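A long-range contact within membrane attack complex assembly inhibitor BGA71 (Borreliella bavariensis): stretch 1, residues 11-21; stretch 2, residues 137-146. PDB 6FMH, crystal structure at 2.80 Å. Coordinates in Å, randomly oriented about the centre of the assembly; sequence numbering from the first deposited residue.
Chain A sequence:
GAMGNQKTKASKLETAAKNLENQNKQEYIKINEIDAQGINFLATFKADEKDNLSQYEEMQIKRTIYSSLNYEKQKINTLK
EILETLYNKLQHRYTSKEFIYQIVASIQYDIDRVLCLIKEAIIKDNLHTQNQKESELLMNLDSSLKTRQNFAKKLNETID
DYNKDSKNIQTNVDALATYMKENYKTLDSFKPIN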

ATOM      1  N   SER A  11     -14.052  -4.989 -13.829  1.00 38.07           N
ATOM      2  CA  SER A  11     -12.907  -5.826 -14.381  1.00 41.94           C
ATOM      3  C   SER A  11     -12.121  -6.672 -13.347  1.00 40.45           C
ATOM      4  O   SER A  11     -11.921  -6.243 -12.206  1.00 43.54           O
ATOM      5  CB  SER A  11     -11.878  -4.991 -15.170  1.00 42.27           C
ATOM      6  OG  SER A  11     -10.528  -5.477 -14.931  1.00 44.79           O
ATOM      7  N   LYS A  12     -11.649  -7.843 -13.781  1.00 36.42           N
ATOM      8  CA  LYS A  12     -11.030  -8.825 -12.890  1.00 37.34           C
ATOM      9  C   LYS A  12      -9.903  -8.251 -11.979  1.00 32.89           C
ATOM     10  O   LYS A  12      -9.918  -8.419 -10.755  1.00 34.39           O
ATOM     11  CB  LYS A  12     -10.568 -10.076 -13.705  1.00 40.33           C
ATOM     12  CG  LYS A  12     -10.426 -11.329 -12.847  1.00 44.52           C
ATOM     13  CD  LYS A  12     -10.372 -12.594 -13.696  1.00 43.42           C
ATOM     14  CE  LYS A  12     -10.503 -13.852 -12.846  1.00 42.05           C
ATOM     15  NZ  LYS A  12     -10.794 -15.039 -13.676  1.00 42.54           N
ATOM     16  N   LEU A  13      -8.984  -7.492 -12.560  1.00 32.31           N
ATOM     17  CA  LEU A  13      -7.875  -6.883 -11.827  1.00 27.40           C
ATOM     18  C   LEU A  13      -8.382  -5.788 -10.892  1.00 29.92           C
ATOM     19  O   LEU A  13      -7.956  -5.690  -9.722  1.00 28.04           O
ATOM     20  CB  LEU A  13      -6.907  -6.223 -12.780  1.00 24.32           C
ATOM     21  CG  LEU A  13      -6.136  -7.118 -13.748  1.00 22.99           C
ATOM     22  CD1 LEU A  13      -5.303  -6.339 -14.765  1.00 24.35           C
ATOM     23  CD2 LEU A  13      -5.223  -8.098 -13.066  1.00 21.77           C
ATOM     24  N   GLU A  14      -9.336  -4.996 -11.383  1.00 30.45           N
ATOM     25  CA  GLU A  14     -10.005  -4.007 -10.536  1.00 33.72           C
ATOM     26  C   GLU A  14     -10.718  -4.640  -9.333  1.00 34.49           C
ATOM     27  O   GLU A  14     -10.556  -4.152  -8.201  1.00 39.41           O
ATOM     28  CB  GLU A  14     -10.914  -3.130 -11.361  1.00 38.71           C
ATOM     29  CG  GLU A  14     -10.141  -2.136 -12.236  1.00 44.05           C
ATOM     30  CD  GLU A  14     -11.010  -1.330 -13.207  1.00 46.72           C
ATOM     31  OE1 GLU A  14     -12.045  -1.847 -13.685  1.00 46.15           O
ATOM     32  OE2 GLU A  14     -10.630  -0.179 -13.501  1.00 43.93           O
ATOM     33  N   THR A  15     -11.437  -5.744  -9.526  1.00 31.32           N
ATOM     34  CA  THR A  15     -12.057  -6.441  -8.369  1.00 30.62           C
ATOM     35  C   THR A  15     -11.029  -7.048  -7.471  1.00 25.49           C
ATOM     36  O   THR A  15     -11.231  -7.124  -6.250  1.00 25.37           O
ATOM     37  CB  THR A  15     -13.099  -7.559  -8.731  1.00 31.76           C
ATOM     38  OG1 THR A  15     -12.725  -8.217  -9.937  1.00 35.43           O
ATOM     39  CG2 THR A  15     -14.489  -6.968  -8.876  1.00 34.67           C
ATOM     40  N   ALA A  16      -9.984  -7.589  -8.070  1.00 24.08           N
ATOM     41  CA  ALA A  16      -8.921  -8.229  -7.287  1.00 26.53           C
ATOM     42  C   ALA A  16      -8.249  -7.229  -6.349  1.00 24.52           C
ATOM     43  O   ALA A  16      -8.161  -7.465  -5.154  1.00 24.89           O
ATOM     44  CB  ALA A  16      -7.879  -8.885  -8.186  1.00 26.65           C
ATOM     45  N   ALA A  17      -7.834  -6.097  -6.886  1.00 23.55           N
ATOM     46  CA  ALA A  17      -7.330  -5.019  -6.034  1.00 24.31           C
ATOM     47  C   ALA A  17      -8.352  -4.587  -4.938  1.00 23.45           C
ATOM     48  O   ALA A  17      -7.961  -4.301  -3.816  1.00 27.08           O
ATOM     49  CB  ALA A  17      -6.889  -3.806  -6.867  1.00 22.13           C
ATOM     50  N   LYS A  18      -9.619  -4.480  -5.280  1.00 20.12           N
ATOM     51  CA  LYS A  18     -10.590  -3.965  -4.346  1.00 21.53           C
ATOM     52  C   LYS A  18     -10.720  -4.918  -3.155  1.00 22.38           C
ATOM     53  O   LYS A  18     -10.734  -4.479  -1.997  1.00 21.03           O
ATOM     54  CB  LYS A  18     -11.951  -3.842  -5.048  1.00 21.54           C
ATOM     55  CG  LYS A  18     -13.094  -3.411  -4.166  1.00 20.24           C
ATOM     56  CD  LYS A  18     -14.441  -3.853  -4.685  1.00 20.97           C
ATOM     57  CE  LYS A  18     -15.509  -3.026  -4.015  1.00 21.87           C
ATOM     58  NZ  LYS A  18     -16.418  -3.748  -3.098  1.00 21.74           N
ATOM     59  N   ASN A  19     -10.879  -6.208  -3.451  1.00 21.68           N
ATOM     60  CA  ASN A  19     -11.054  -7.190  -2.402  1.00 20.96           C
ATOM     61  C   ASN A  19      -9.818  -7.262  -1.539  1.00 22.19           C
ATOM     62  O   ASN A  19      -9.937  -7.476  -0.342  1.00 24.55           O
ATOM     63  CB  ASN A  19     -11.334  -8.585  -2.949  1.00 20.70           C
ATOM     64  CG  ASN A  19     -12.681  -8.730  -3.643  1.00 21.18           C
ATOM     65  OD1 ASN A  19     -13.649  -7.992  -3.391  1.00 23.75           O
ATOM     66  ND2 ASN A  19     -12.782  -9.756  -4.461  1.00 19.88           N
ATOM     67  N   LEU A  20      -8.632  -7.146  -2.135  1.00 23.69           N
ATOM     68  CA  LEU A  20      -7.359  -7.202  -1.362  1.00 25.57           C
ATOM     69  C   LEU A  20      -7.225  -5.949  -0.512  1.00 27.53           C
ATOM     70  O   LEU A  20      -6.890  -6.024   0.648  1.00 34.79           O
ATOM     71  CB  LEU A  20      -6.098  -7.298  -2.236  1.00 25.36           C
ATOM     72  CG  LEU A  20      -5.101  -8.501  -1.976  1.00 24.99           C
ATOM     73  CD1 LEU A  20      -5.738  -9.847  -1.668  1.00 25.61           C
ATOM     74  CD2 LEU A  20      -4.345  -8.571  -3.283  1.00 23.99           C
ATOM     75  N   GLU A  21      -7.524  -4.800  -1.096  1.00 26.63           N
ATOM     76  CA  GLU A  21      -7.558  -3.558  -0.380  1.00 25.69           C
ATOM     77  C   GLU A  21      -8.400  -3.594   0.894  1.00 26.71           C
ATOM     78  O   GLU A  21      -7.926  -3.158   1.953  1.00 30.06           O
ATOM     79  CB  GLU A  21      -8.107  -2.484  -1.324  1.00 23.48           C
ATOM     80  N   LEU A 137      -0.808 -12.198 -13.415  1.00 27.70           N
ATOM     81  CA  LEU A 137      -0.974 -11.519 -12.139  1.00 25.06           C
ATOM     82  C   LEU A 137      -2.036 -12.196 -11.286  1.00 24.69           C
ATOM     83  O   LEU A 137      -1.907 -12.272 -10.063  1.00 21.26           O
ATOM     84  CB  LEU A 137      -1.347 -10.051 -12.374  1.00 24.89           C
ATOM     85  CG  LEU A 137      -0.263  -9.175 -13.024  1.00 25.69           C
ATOM     86  CD1 LEU A 137      -0.824  -7.822 -13.474  1.00 24.91           C
ATOM     87  CD2 LEU A 137       0.935  -8.985 -12.122  1.00 24.86           C
ATOM     88  N   LEU A 138      -3.095 -12.688 -11.933  1.00 24.36           N
ATOM     89  CA  LEU A 138      -4.161 -13.344 -11.200  1.00 25.14           C
ATOM     90  C   LEU A 138      -3.714 -14.664 -10.658  1.00 27.35           C
ATOM     91  O   LEU A 138      -4.083 -15.069  -9.552  1.00 26.43           O
ATOM     92  CB  LEU A 138      -5.364 -13.543 -12.110  1.00 24.58           C
ATOM     93  CG  LEU A 138      -6.099 -12.273 -12.499  1.00 23.49           C
ATOM     94  CD1 LEU A 138      -7.129 -12.642 -13.538  1.00 25.98           C
ATOM     95  CD2 LEU A 138      -6.740 -11.600 -11.299  1.00 21.56           C
ATOM     96  N   MET A 139      -2.950 -15.371 -11.484  1.00 29.54           N
ATOM     97  CA  MET A 139      -2.406 -16.648 -11.085  1.00 32.33           C
ATOM     98  C   MET A 139      -1.430 -16.453  -9.917  1.00 29.39           C
ATOM     99  O   MET A 139      -1.565 -17.087  -8.891  1.00 33.23           O
ATOM    100  CB  MET A 139      -1.870 -17.373 -12.326  1.00 42.46           C
ATOM    101  CG  MET A 139      -3.014 -17.773 -13.257  1.00 46.96           C
ATOM    102  SD  MET A 139      -2.473 -18.298 -14.894  1.00 56.08           S
ATOM    103  CE  MET A 139      -2.203 -20.053 -14.620  1.00 57.34           C
ATOM    104  N   ASN A 140      -0.506 -15.513 -10.032  1.00 27.32           N
ATOM    105  CA  ASN A 140       0.404 -15.199  -8.954  1.00 25.53           C
ATOM    106  C   ASN A 140      -0.309 -14.808  -7.673  1.00 24.41           C
ATOM    107  O   ASN A 140       0.100 -15.176  -6.563  1.00 26.23           O
ATOM    108  CB  ASN A 140       1.320 -14.032  -9.361  1.00 25.87           C
ATOM    109  CG  ASN A 140       2.360 -14.444 -10.401  1.00 23.72           C
ATOM    110  OD1 ASN A 140       2.601 -15.602 -10.605  1.00 20.97           O
ATOM    111  ND2 ASN A 140       2.943 -13.473 -11.084  1.00 25.14           N
ATOM    112  N   LEU A 141      -1.365 -14.036  -7.820  1.00 22.84           N
ATOM    113  CA  LEU A 141      -2.118 -13.558  -6.663  1.00 21.64           C
ATOM    114  C   LEU A 141      -2.689 -14.735  -5.932  1.00 18.93           C
ATOM    115  O   LEU A 141      -2.684 -14.808  -4.705  1.00 18.51           O
ATOM    116  CB  LEU A 141      -3.266 -12.650  -7.117  1.00 22.66           C
ATOM    117  CG  LEU A 141      -4.262 -12.238  -6.048  1.00 23.32           C
ATOM    118  CD1 LEU A 141      -3.569 -11.522  -4.899  1.00 25.95           C
ATOM    119  CD2 LEU A 141      -5.324 -11.382  -6.702  1.00 23.34           C
ATOM    120  N   ASP A 142      -3.287 -15.613  -6.708  1.00 17.40           N
ATOM    121  CA  ASP A 142      -3.853 -16.826  -6.160  1.00 16.65           C
ATOM    122  C   ASP A 142      -2.777 -17.637  -5.403  1.00 15.34           C
ATOM    123  O   ASP A 142      -3.041 -18.199  -4.339  1.00 13.11           O
ATOM    124  CB  ASP A 142      -4.456 -17.647  -7.316  1.00 16.60           C
ATOM    125  CG  ASP A 142      -5.406 -18.727  -6.838  1.00 17.44           C
ATOM    126  OD1 ASP A 142      -6.355 -18.392  -6.074  1.00 18.66           O
ATOM    127  OD2 ASP A 142      -5.230 -19.902  -7.248  1.00 16.54           O
ATOM    128  N   SER A 143      -1.633 -17.801  -6.059  1.00 14.47           N
ATOM    129  CA  SER A 143      -0.615 -18.679  -5.553  1.00 15.07           C
ATOM    130  C   SER A 143      -0.048 -18.161  -4.242  1.00 14.74           C
ATOM    131  O   SER A 143       0.139 -18.894  -3.282  1.00 15.24           O
ATOM    132  CB  SER A 143       0.521 -18.794  -6.553  1.00 15.02           C
ATOM    133  OG  SER A 143       1.658 -19.351  -5.869  1.00 15.56           O
ATOM    134  N   SER A 144       0.115 -16.853  -4.198  1.00 14.20           N
ATOM    135  CA  SER A 144       0.616 -16.208  -3.028  1.00 12.78           C
ATOM    136  C   SER A 144      -0.385 -16.187  -1.824  1.00 12.63           C
ATOM    137  O   SER A 144       0.062 -16.221  -0.688  1.00 13.32           O
ATOM    138  CB  SER A 144       1.048 -14.813  -3.392  1.00 12.02           C
ATOM    139  OG  SER A 144      -0.120 -14.047  -3.605  1.00 12.84           O
ATOM    140  N   LEU A 145      -1.703 -16.114  -2.066  1.00 11.39           N
ATOM    141  CA  LEU A 145      -2.707 -16.320  -1.017  1.00 10.12           C
ATOM    142  C   LEU A 145      -2.753 -17.760  -0.529  1.00  9.76           C
ATOM    143  O   LEU A 145      -2.814 -18.015   0.697  1.00 10.49           O
ATOM    144  CB  LEU A 145      -4.122 -15.859  -1.492  1.00 10.29           C
ATOM    145  CG  LEU A 145      -4.324 -14.322  -1.630  1.00 10.39           C
ATOM    146  CD1 LEU A 145      -5.599 -14.000  -2.350  1.00 10.75           C
ATOM    147  CD2 LEU A 145      -4.263 -13.550  -0.326  1.00  9.75           C
ATOM    148  N   LYS A 146      -2.735 -18.705  -1.451  1.00  9.28           N
ATOM    149  CA  LYS A 146      -2.738 -20.138  -1.114  1.00  9.39           C
ATOM    150  C   LYS A 146      -1.513 -20.491  -0.236  1.00 10.19           C
ATOM    151  O   LYS A 146      -1.627 -21.091   0.885  1.00 10.20           O
ATOM    152  CB  LYS A 146      -2.838 -20.944  -2.405  1.00  8.97           C
ATOM    153  CG  LYS A 146      -4.221 -20.871  -3.013  1.00  8.63           C
ATOM    154  CD  LYS A 146      -4.486 -21.935  -4.041  1.00  8.36           C
ATOM    155  CE  LYS A 146      -5.827 -21.715  -4.748  1.00  8.23           C
ATOM    156  NZ  LYS A 146      -6.980 -21.565  -3.806  1.00  8.08           N
TER

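Two helical segments, 12-21 and 137-146, whose touching residues lie at least 121 positions apart, pack side by side and run in nearly the same direction, their axes 26° apart and 11.3 Å from each other at closest approach. No hydrogen bond or salt bridge joins them; the contact is made by side-chain carbons and buries 350 Å², both sides summed.

Most of the contact is apolar. After an adjacent pair, Lys12-Leu13 and Leu137-Leu138, the contacting residues recur at three- or four-residue steps, which keeps them on one side of each helix. Leu138, the residue most covered here, meets three partners: its CD2 lies 4.2 Å from CD2 of Leu13 and 4.3 Å from CB of Ala16, and it also meets Lys12. Leu13 starts sideways from its CA, but its end comes nearer, and its CD2 also reaches CB of Leu137 at 4.4 Å. In the middle, the short side chain of Ala16 points toward the other helix and sets its CB 3.9 Å from CD2 of Leu141. One turn on, Leu20 meets two leucines: its CD2 lies 3.5 Å from CD1 of Leu141, and its CD1 lies 4.2 Å from both CD1 of Leu141 and CD2 of Leu145. Leu141 thus fits between Ala16 and Leu20.

Lys12 is extended, with all four chi angles t, and its CD comes within 3.2 Å of CD1 of Leu138, a tight carbon-carbon approach. Its NZ has no polar partner across the contact.

Polar interactions stay within each segment. Backbone hydrogen bonds hold the helices, for example from Ala16 N to Lys12 O (2.8 Å) and from Leu145 N to Leu141 O (3.1 Å). Ser144 turns its hydroxyl back onto its own helix, OG donating to Leu141 O at 2.9 Å. Lys146 NZ and Asp142 OD1, 3.9 Å apart, form a long salt bridge one turn apart, outside the contact.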